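Local structure of GGDEF family protein (Vibrio cholerae, 5GZS) at residues S307-A313 / S407-I413. The protein probably makes the second messenger cyclic di-GMP through a GGDEF domain, under the control of a periplasmic portion that binds arginine. Residues are numbered along the deposited sequence.
Sequences SYYHPQA and SFYQYDI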
loop_
_atom_site.group_PDB
_atom_site.type_symbol
_atom_site.label_atom_id
_atom_site.label_comp_id
_atom_site.label_asym_id
_atom_site.label_seq_id
_atom_site.Cartn_x
_atom_site.Cartn_y
_atom_site.Cartn_z
ATOM N N SER A 307 -4.954 4.731 -15.364
ATOM C CA SER A 307 -5.914 5.006 -14.284
ATOM C C SER A 307 -5.653 6.364 -13.643
ATOM O O SER A 307 -4.547 6.861 -13.713
ATOM C CB SER A 307 -5.856 3.921 -13.214
ATOM O OG SER A 307 -5.723 2.646 -13.810
ATOM N N TYR A 308 -6.669 6.964 -13.028
ATOM C CA TYR A 308 -6.474 8.229 -12.316
ATOM C C TYR A 308 -7.146 8.203 -10.953
ATOM O O TYR A 308 -7.088 9.173 -10.197
ATOM C CB TYR A 308 -6.996 9.413 -13.140
ATOM C CG TYR A 308 -8.483 9.417 -13.439
ATOM C CD1 TYR A 308 -9.389 10.012 -12.563
ATOM C CD2 TYR A 308 -8.980 8.847 -14.604
ATOM C CE1 TYR A 308 -10.747 10.023 -12.833
ATOM C CE2 TYR A 308 -10.341 8.859 -14.886
ATOM C CZ TYR A 308 -11.216 9.446 -13.994
ATOM O OH TYR A 308 -12.565 9.460 -14.271
ATOM N N TYR A 309 -7.798 7.089 -10.652
ATOM C CA TYR A 309 -8.414 6.901 -9.350
ATOM C C TYR A 309 -8.524 5.410 -9.065
ATOM O O TYR A 309 -8.589 4.589 -9.996
ATOM C CB TYR A 309 -9.790 7.571 -9.281
ATOM C CG TYR A 309 -10.416 7.444 -7.922
ATOM C CD1 TYR A 309 -9.947 8.183 -6.854
ATOM C CD2 TYR A 309 -11.455 6.556 -7.701
ATOM C CE1 TYR A 309 -10.508 8.047 -5.592
ATOM C CE2 TYR A 309 -12.025 6.413 -6.452
ATOM C CZ TYR A 309 -11.547 7.156 -5.403
ATOM O OH TYR A 309 -12.119 7.003 -4.163
ATOM N N HIS A 310 -8.523 5.048 -7.785
ATOM C CA HIS A 310 -8.619 3.634 -7.428
ATOM C C HIS A 310 -9.631 3.377 -6.337
ATOM O O HIS A 310 -9.286 3.374 -5.154
ATOM C CB HIS A 310 -7.267 3.116 -7.012
ATOM C CG HIS A 310 -6.198 3.434 -7.994
ATOM N ND1 HIS A 310 -5.847 2.574 -9.013
ATOM C CD2 HIS A 310 -5.416 4.532 -8.132
ATOM C CE1 HIS A 310 -4.874 3.119 -9.724
ATOM N NE2 HIS A 310 -4.595 4.305 -9.211
ATOM N N PRO A 311 -10.884 3.147 -6.746
ATOM C CA PRO A 311 -12.023 2.956 -5.853
ATOM C C PRO A 311 -11.840 1.763 -4.962
ATOM O O PRO A 311 -11.175 0.791 -5.350
ATOM C CB PRO A 311 -13.192 2.732 -6.812
ATOM C CG PRO A 311 -12.724 3.269 -8.125
ATOM C CD PRO A 311 -11.277 3.024 -8.160
ATOM N N GLN A 312 -12.450 1.854 -3.784
ATOM C CA GLN A 312 -12.417 0.809 -2.772
ATOM C C GLN A 312 -13.730 0.021 -2.716
ATOM O O GLN A 312 -14.744 0.527 -2.228
ATOM C CB GLN A 312 -12.121 1.444 -1.424
ATOM C CG GLN A 312 -10.837 2.228 -1.423
ATOM C CD GLN A 312 -9.650 1.346 -1.735
ATOM O OE1 GLN A 312 -9.451 0.298 -1.107
ATOM N NE2 GLN A 312 -8.858 1.753 -2.725
ATOM N N ALA A 313 -13.730 -1.210 -3.217
ATOM C CA ALA A 313 -14.956 -2.010 -3.163
ATOM C C ALA A 313 -15.228 -2.461 -1.750
ATOM O O ALA A 313 -14.359 -3.054 -1.094
ATOM C CB ALA A 313 -14.876 -3.216 -4.076
ATOM N N SER A 407 -12.426 -2.943 2.718
ATOM C CA SER A 407 -12.079 -2.867 1.310
ATOM C C SER A 407 -11.578 -4.223 0.917
ATOM O O SER A 407 -10.458 -4.589 1.244
ATOM C CB SER A 407 -11.010 -1.819 1.028
ATOM O OG SER A 407 -11.498 -0.511 1.259
ATOM N N PHE A 408 -12.423 -4.985 0.244
ATOM C CA PHE A 408 -12.041 -6.306 -0.194
ATOM C C PHE A 408 -11.423 -6.275 -1.576
ATOM O O PHE A 408 -10.985 -7.311 -2.065
ATOM C CB PHE A 408 -13.249 -7.239 -0.187
ATOM C CG PHE A 408 -14.310 -6.866 -1.181
ATOM C CD1 PHE A 408 -15.259 -5.894 -0.876
ATOM C CD2 PHE A 408 -14.361 -7.487 -2.412
ATOM C CE1 PHE A 408 -16.234 -5.550 -1.779
ATOM C CE2 PHE A 408 -15.335 -7.156 -3.331
ATOM C CZ PHE A 408 -16.282 -6.182 -3.012
ATOM N N TYR A 409 -11.401 -5.097 -2.205
ATOM C CA TYR A 409 -10.764 -4.928 -3.525
ATOM C C TYR A 409 -10.521 -3.470 -3.939
ATOM O O TYR A 409 -11.360 -2.590 -3.726
ATOM C CB TYR A 409 -11.593 -5.609 -4.608
ATOM C CG TYR A 409 -10.819 -5.904 -5.871
ATOM C CD1 TYR A 409 -10.124 -7.097 -6.015
ATOM C CD2 TYR A 409 -10.793 -4.993 -6.933
ATOM C CE1 TYR A 409 -9.417 -7.383 -7.175
ATOM C CE2 TYR A 409 -10.079 -5.264 -8.106
ATOM C CZ TYR A 409 -9.390 -6.467 -8.215
ATOM O OH TYR A 409 -8.674 -6.769 -9.356
ATOM N N GLN A 410 -9.362 -3.226 -4.542
ATOM C CA GLN A 410 -9.079 -1.939 -5.143
ATOM C C GLN A 410 -8.991 -2.058 -6.676
ATOM O O GLN A 410 -8.148 -2.790 -7.203
ATOM C CB GLN A 410 -7.785 -1.358 -4.581
ATOM C CG GLN A 410 -7.479 0.031 -5.139
ATOM C CD GLN A 410 -6.299 0.693 -4.461
ATOM O OE1 GLN A 410 -6.361 1.066 -3.280
ATOM N NE2 GLN A 410 -5.202 0.840 -5.209
ATOM N N TYR A 411 -9.857 -1.339 -7.391
ATOM C CA TYR A 411 -9.847 -1.387 -8.854
ATOM C C TYR A 411 -9.513 -0.029 -9.489
ATOM O O TYR A 411 -9.113 0.920 -8.806
ATOM C CB TYR A 411 -11.188 -1.926 -9.382
ATOM C CG TYR A 411 -12.429 -1.119 -9.055
ATOM C CD1 TYR A 411 -13.031 -1.211 -7.809
ATOM C CD2 TYR A 411 -13.026 -0.291 -10.005
ATOM C CE1 TYR A 411 -14.177 -0.483 -7.510
ATOM C CE2 TYR A 411 -14.169 0.438 -9.706
ATOM C CZ TYR A 411 -14.740 0.330 -8.461
ATOM O OH TYR A 411 -15.869 1.042 -8.145
ATOM N N ASP A 412 -9.668 0.061 -10.805
ATOM C CA ASP A 412 -9.167 1.216 -11.546
ATOM C C ASP A 412 -10.227 2.022 -12.278
ATOM O O ASP A 412 -11.147 1.485 -12.880
ATOM C CB ASP A 412 -8.113 0.754 -12.549
ATOM C CG ASP A 412 -6.854 0.248 -11.868
ATOM O OD1 ASP A 412 -6.297 0.993 -11.034
ATOM O OD2 ASP A 412 -6.439 -0.899 -12.149
ATOM N N ILE A 413 -10.081 3.331 -12.235
ATOM C CA ILE A 413 -10.921 4.193 -13.033
ATOM C C ILE A 413 -10.019 4.887 -14.063
ATOM O O ILE A 413 -8.943 5.389 -13.717
ATOM C CB ILE A 413 -11.674 5.190 -12.137
ATOM C CG1 ILE A 413 -12.886 4.507 -11.512
ATOM C CG2 ILE A 413 -12.131 6.406 -12.900
ATOM C CD1 ILE A 413 -13.731 5.453 -10.683
#
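Two antiparallel connections run side by side, the double hinge between the lobes of a periplasmic-binding-protein domain, bonded mostly through backbone. Toward one lobe, Y308 N gives to I413 O (2.9 Å) and I413 N to Y309 O (3.0 Å). Centrally, Y411 N reaches P311 O (3.2 Å); proline, lacking an amide hydrogen, cannot return a bond to Y411 O, whose closest approaches across the pair are H310 CA and P311 CD, both 3.1 Å. Beyond, A313 N bonds Y409 O (2.8 Å) and F408 N bonds A313 O (3.0 Å). Glutamine, both donor and acceptor, suits position 312: Q312 NE2 serves Q410 OE1 (2.6 Å) and H310 O (3.0 Å), while Q312 OE1 takes a weak bond from S407 OG (3.2 Å). H310 ND1 gives a weak, bent bond (2.6 Å, 119° at hydrogen) to D412 OD1, whose position is less certain. The compact, puckered P311 ring lays CB over the Y411 face, 3.7 Å from its centroid (CH-pi), and small A313 fits against the F408 ring. I413 packs on Y308, whose hydroxyl bonds S249 of helix 248-259. Y308 and I413 also touch strand 288-292 in one lobe; in the other, F408 packs on helix 344-352 and strand 378-382.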